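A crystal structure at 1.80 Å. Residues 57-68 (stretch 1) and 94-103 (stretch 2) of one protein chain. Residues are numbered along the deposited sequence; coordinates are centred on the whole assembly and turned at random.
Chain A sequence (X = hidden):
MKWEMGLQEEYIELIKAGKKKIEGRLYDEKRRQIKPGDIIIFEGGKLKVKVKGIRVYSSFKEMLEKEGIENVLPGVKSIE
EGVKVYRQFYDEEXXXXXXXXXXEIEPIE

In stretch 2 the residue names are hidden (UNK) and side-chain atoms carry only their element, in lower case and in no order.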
# COMPACT_ATOMS: atom_id res chain seq x y z
N TYR A 57 -1.32 10.32 4.36
CA TYR A 57 -0.90 10.58 5.74
C TYR A 57 0.51 11.15 5.78
O TYR A 57 1.22 11.16 4.78
CB TYR A 57 -0.96 9.27 6.53
CG TYR A 57 -2.33 8.64 6.55
CD1 TYR A 57 -3.29 9.02 7.49
CD2 TYR A 57 -2.69 7.68 5.60
CE1 TYR A 57 -4.57 8.47 7.48
CE2 TYR A 57 -3.97 7.13 5.58
CZ TYR A 57 -4.90 7.53 6.53
OH TYR A 57 -6.16 6.99 6.51
N SER A 58 0.92 11.64 6.95
CA SER A 58 2.25 12.20 7.10
C SER A 58 3.27 11.12 7.42
O SER A 58 4.47 11.33 7.28
CB SER A 58 2.26 13.26 8.21
OG SER A 58 2.06 12.65 9.48
N SER A 59 2.80 9.95 7.85
CA SER A 59 3.70 8.86 8.20
C SER A 59 3.06 7.48 8.11
O SER A 59 1.83 7.35 8.06
CB SER A 59 4.22 9.06 9.63
OG SER A 59 3.19 8.84 10.58
N PHE A 60 3.90 6.45 8.10
CA PHE A 60 3.41 5.08 8.05
C PHE A 60 2.69 4.74 9.35
O PHE A 60 1.70 4.02 9.35
CB PHE A 60 4.58 4.11 7.82
CG PHE A 60 5.13 4.16 6.42
CD1 PHE A 60 4.35 3.75 5.34
CD2 PHE A 60 6.42 4.63 6.18
CE1 PHE A 60 4.84 3.82 4.03
CE2 PHE A 60 6.91 4.71 4.87
CZ PHE A 60 6.12 4.30 3.80
N LYS A 61 3.19 5.28 10.45
CA LYS A 61 2.58 5.05 11.76
C LYS A 61 1.12 5.52 11.74
O LYS A 61 0.22 4.77 12.10
CB LYS A 61 3.36 5.79 12.84
CG LYS A 61 2.77 5.71 14.24
CD LYS A 61 3.67 6.42 15.24
CE LYS A 61 3.07 6.44 16.64
NZ LYS A 61 1.84 7.28 16.71
N GLU A 62 0.90 6.76 11.32
CA GLU A 62 -0.45 7.31 11.27
C GLU A 62 -1.34 6.58 10.28
O GLU A 62 -2.52 6.34 10.55
CB GLU A 62 -0.40 8.80 10.93
CG GLU A 62 0.18 9.65 12.05
CD GLU A 62 0.14 11.13 11.75
OE1 GLU A 62 -0.96 11.66 11.51
OE2 GLU A 62 1.22 11.76 11.76
N MET A 63 -0.78 6.22 9.13
CA MET A 63 -1.54 5.49 8.12
C MET A 63 -2.01 4.15 8.71
O MET A 63 -3.18 3.79 8.57
CB MET A 63 -0.67 5.25 6.88
CG MET A 63 -1.38 4.55 5.72
SD MET A 63 -1.30 2.74 5.83
CE MET A 63 0.43 2.49 5.41
N LEU A 64 -1.11 3.43 9.37
CA LEU A 64 -1.47 2.15 9.96
C LEU A 64 -2.52 2.25 11.06
O LEU A 64 -3.42 1.42 11.14
CB LEU A 64 -0.21 1.45 10.50
CG LEU A 64 0.79 0.96 9.44
CD1 LEU A 64 2.02 0.38 10.12
CD2 LEU A 64 0.13 -0.07 8.55
N GLU A 65 -2.41 3.28 11.90
CA GLU A 65 -3.36 3.46 12.99
C GLU A 65 -4.77 3.77 12.47
O GLU A 65 -5.76 3.28 13.02
CB GLU A 65 -2.88 4.59 13.92
CG GLU A 65 -1.45 4.39 14.40
CD GLU A 65 -1.00 5.43 15.41
OE1 GLU A 65 -1.21 6.64 15.16
OE2 GLU A 65 -0.43 5.04 16.44
N LYS A 66 -4.85 4.56 11.41
CA LYS A 66 -6.12 4.95 10.82
C LYS A 66 -6.74 3.85 9.95
O LYS A 66 -7.95 3.60 10.00
CB LYS A 66 -5.93 6.22 9.99
CG LYS A 66 -7.21 6.81 9.40
CD LYS A 66 -8.12 7.35 10.49
CE LYS A 66 -9.27 8.14 9.89
NZ LYS A 66 -8.80 9.37 9.21
N GLU A 67 -5.91 3.19 9.14
CA GLU A 67 -6.38 2.14 8.25
C GLU A 67 -6.57 0.78 8.93
O GLU A 67 -7.31 -0.07 8.44
CB GLU A 67 -5.41 1.98 7.08
CG GLU A 67 -5.25 3.23 6.20
CD GLU A 67 -6.53 3.61 5.47
OE1 GLU A 67 -7.37 2.72 5.23
OE2 GLU A 67 -6.69 4.80 5.13
N GLY A 68 -5.91 0.59 10.07
CA GLY A 68 -6.02 -0.68 10.77
C GLY A 68 -4.92 -1.57 10.23
O GLY A 68 -4.95 -1.97 9.06
N UNK A 94 12.71 10.05 3.04
CA UNK A 94 11.71 10.00 1.98
C UNK A 94 10.30 10.10 2.57
O UNK A 94 9.43 10.76 2.00
n UNK A 94 12.41 6.70 -1.11
c UNK A 94 11.86 8.71 1.17
c UNK A 94 13.40 7.28 -0.21
n UNK A 94 13.23 4.56 -0.91
c UNK A 94 13.06 8.70 0.24
n UNK A 94 11.43 4.98 -2.28
c UNK A 94 12.35 5.41 -1.43
N UNK A 95 10.09 9.43 3.70
CA UNK A 95 8.80 9.44 4.37
C UNK A 95 8.42 10.88 4.74
O UNK A 95 7.30 11.32 4.49
c UNK A 95 8.85 8.57 5.63
o UNK A 95 8.71 7.07 7.90
c UNK A 95 7.52 8.47 6.38
c UNK A 95 7.61 7.60 7.61
o UNK A 95 6.58 7.44 8.30
N UNK A 96 9.37 11.60 5.32
CA UNK A 96 9.14 12.99 5.71
C UNK A 96 8.95 13.91 4.51
O UNK A 96 8.16 14.85 4.55
c UNK A 96 10.27 11.01 9.57
c UNK A 96 10.31 13.49 6.57
c UNK A 96 10.19 11.50 8.13
c UNK A 96 10.28 13.01 8.03
n UNK A 96 10.15 9.53 9.66
N UNK A 97 9.68 13.63 3.43
CA UNK A 97 9.60 14.44 2.22
C UNK A 97 8.32 14.29 1.40
O UNK A 97 7.77 15.28 0.90
c UNK A 97 10.80 14.12 1.32
c UNK A 97 11.91 14.39 -0.92
c UNK A 97 11.89 15.12 -2.25
n UNK A 97 12.97 14.62 -3.16
c UNK A 97 10.78 14.85 -0.01
N UNK A 98 7.84 13.06 1.27
CA UNK A 98 6.65 12.78 0.46
C UNK A 98 5.34 12.50 1.19
O UNK A 98 4.26 12.77 0.66
c UNK A 98 8.96 12.90 -3.41
c UNK A 98 7.93 12.71 -2.49
c UNK A 98 10.14 12.18 -3.27
c UNK A 98 6.93 11.59 -0.46
o UNK A 98 11.16 12.36 -4.16
c UNK A 98 8.05 11.80 -1.44
c UNK A 98 9.25 11.09 -1.32
c UNK A 98 10.29 11.27 -2.23
N UNK A 99 5.43 11.94 2.39
CA UNK A 99 4.22 11.58 3.09
C UNK A 99 3.93 10.14 2.69
O UNK A 99 4.68 9.56 1.91
N UNK A 100 2.83 9.57 3.19
CA UNK A 100 2.48 8.19 2.91
C UNK A 100 1.06 8.06 2.37
O UNK A 100 0.16 8.77 2.83
c UNK A 100 2.61 7.33 4.19
c UNK A 100 4.05 7.36 4.68
c UNK A 100 2.16 5.91 3.93
N UNK A 101 0.86 7.17 1.41
CA UNK A 101 -0.47 6.99 0.85
C UNK A 101 -1.03 5.59 1.06
O UNK A 101 -0.32 4.59 0.94
c UNK A 101 -1.88 7.20 -1.23
c UNK A 101 0.49 6.40 -1.41
c UNK A 101 -0.47 7.32 -0.67
N UNK A 102 -2.31 5.54 1.43
CA UNK A 102 -3.01 4.28 1.62
C UNK A 102 -3.89 4.12 0.38
O UNK A 102 -4.81 4.91 0.16
c UNK A 102 -3.88 4.33 2.87
N UNK A 103 -3.58 3.13 -0.44
CA UNK A 103 -4.35 2.88 -1.66
C UNK A 103 -5.36 1.77 -1.39
O UNK A 103 -4.97 0.62 -1.17
c UNK A 103 -4.21 2.35 -4.11
c UNK A 103 -1.22 3.06 -3.97
c UNK A 103 -3.42 2.46 -2.82
c UNK A 103 -2.28 3.47 -2.96
O HOH W 1 5.74 13.41 5.85
O HOH W 2 6.01 5.95 10.40

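Position 94 carries three carbons, a nitrogen, then a carbon holding two more nitrogens, a guanidinium that stays beyond reach of stretch 1; it is Arg-94.

Position 95 has three carbons, the third bearing two oxygens. Two oxygens on the third carbon make a carboxylate at the end of a glutamate-length chain, and one of them accepts a hydrogen bond from Phe-60 N at 2.9 Å: Glu-95. The chain is extended, chi1 and chi2 both t, so OE2 reaches the first turn of helix 60-67. Water 2 extends the grip, donating to Glu-95 OE2 (2.6 Å) and accepting from Lys-61 N (2.9 Å). Ser-59, at the N-cap, has its OG taken by Glu-62 N (3.2 Å), so cap and carboxylate serve different amides of the same turn.

Position 96 shows four carbons in a row ending in nitrogen, with its CA-to-CB bond pointing away: Lys-96, whose NZ makes a salt bridge to Glu-95 OE1 at 3.4 Å. Position 97 repeats the pattern, out of reach of stretch 1: Lys-97. At 98, one carbon leads to a six-carbon ring bearing an oxygen, and the end of the side chain leads away: Tyr-98.

Position 99 has no side-chain atoms, and its phi of 91° follows the helix end. A CB here would be jammed against the preceding carbonyl and would sit 3.1 Å from Tyr-57 O; this is Gly-99.

Position 100 has one carbon carrying two others, packed on the Phe-60 ring: Val-100. CG2 stands 3.5 Å from the ring centroid, nearly on its normal, while CG1 lies 3.4 Å from Phe-60 CD1. Its backbone pairs antiparallel with Tyr-57: Tyr-57 N to Val-100 O, 2.6 Å, and Val-100 N to Tyr-57 O, 2.8 Å, both nearly linear.

Position 101, again a carbon carrying two carbons, points away: Val-101. Position 102 has a single carbon, 3.8 Å from Met-63 CG and 3.9 Å from Tyr-57 CE2 at the ring edge: Ala-102. Position 103 has four carbons, forked at the first with one arm two carbons long, and faces away: Ile-103.

The contact works by joining three elements. A two-bond backbone bridge fixes the register, a buried carboxylate holds the helix start through an amide and a water, and alternate strand residues, Val-100 and Ala-102, supply the apolar surface for Phe-60, Met-63 and Tyr-57. The helix and strand axes run 28° apart in direction, approaching to 8.4 Å.

Stretch 2, residues 94-103: REKKYGVVAI
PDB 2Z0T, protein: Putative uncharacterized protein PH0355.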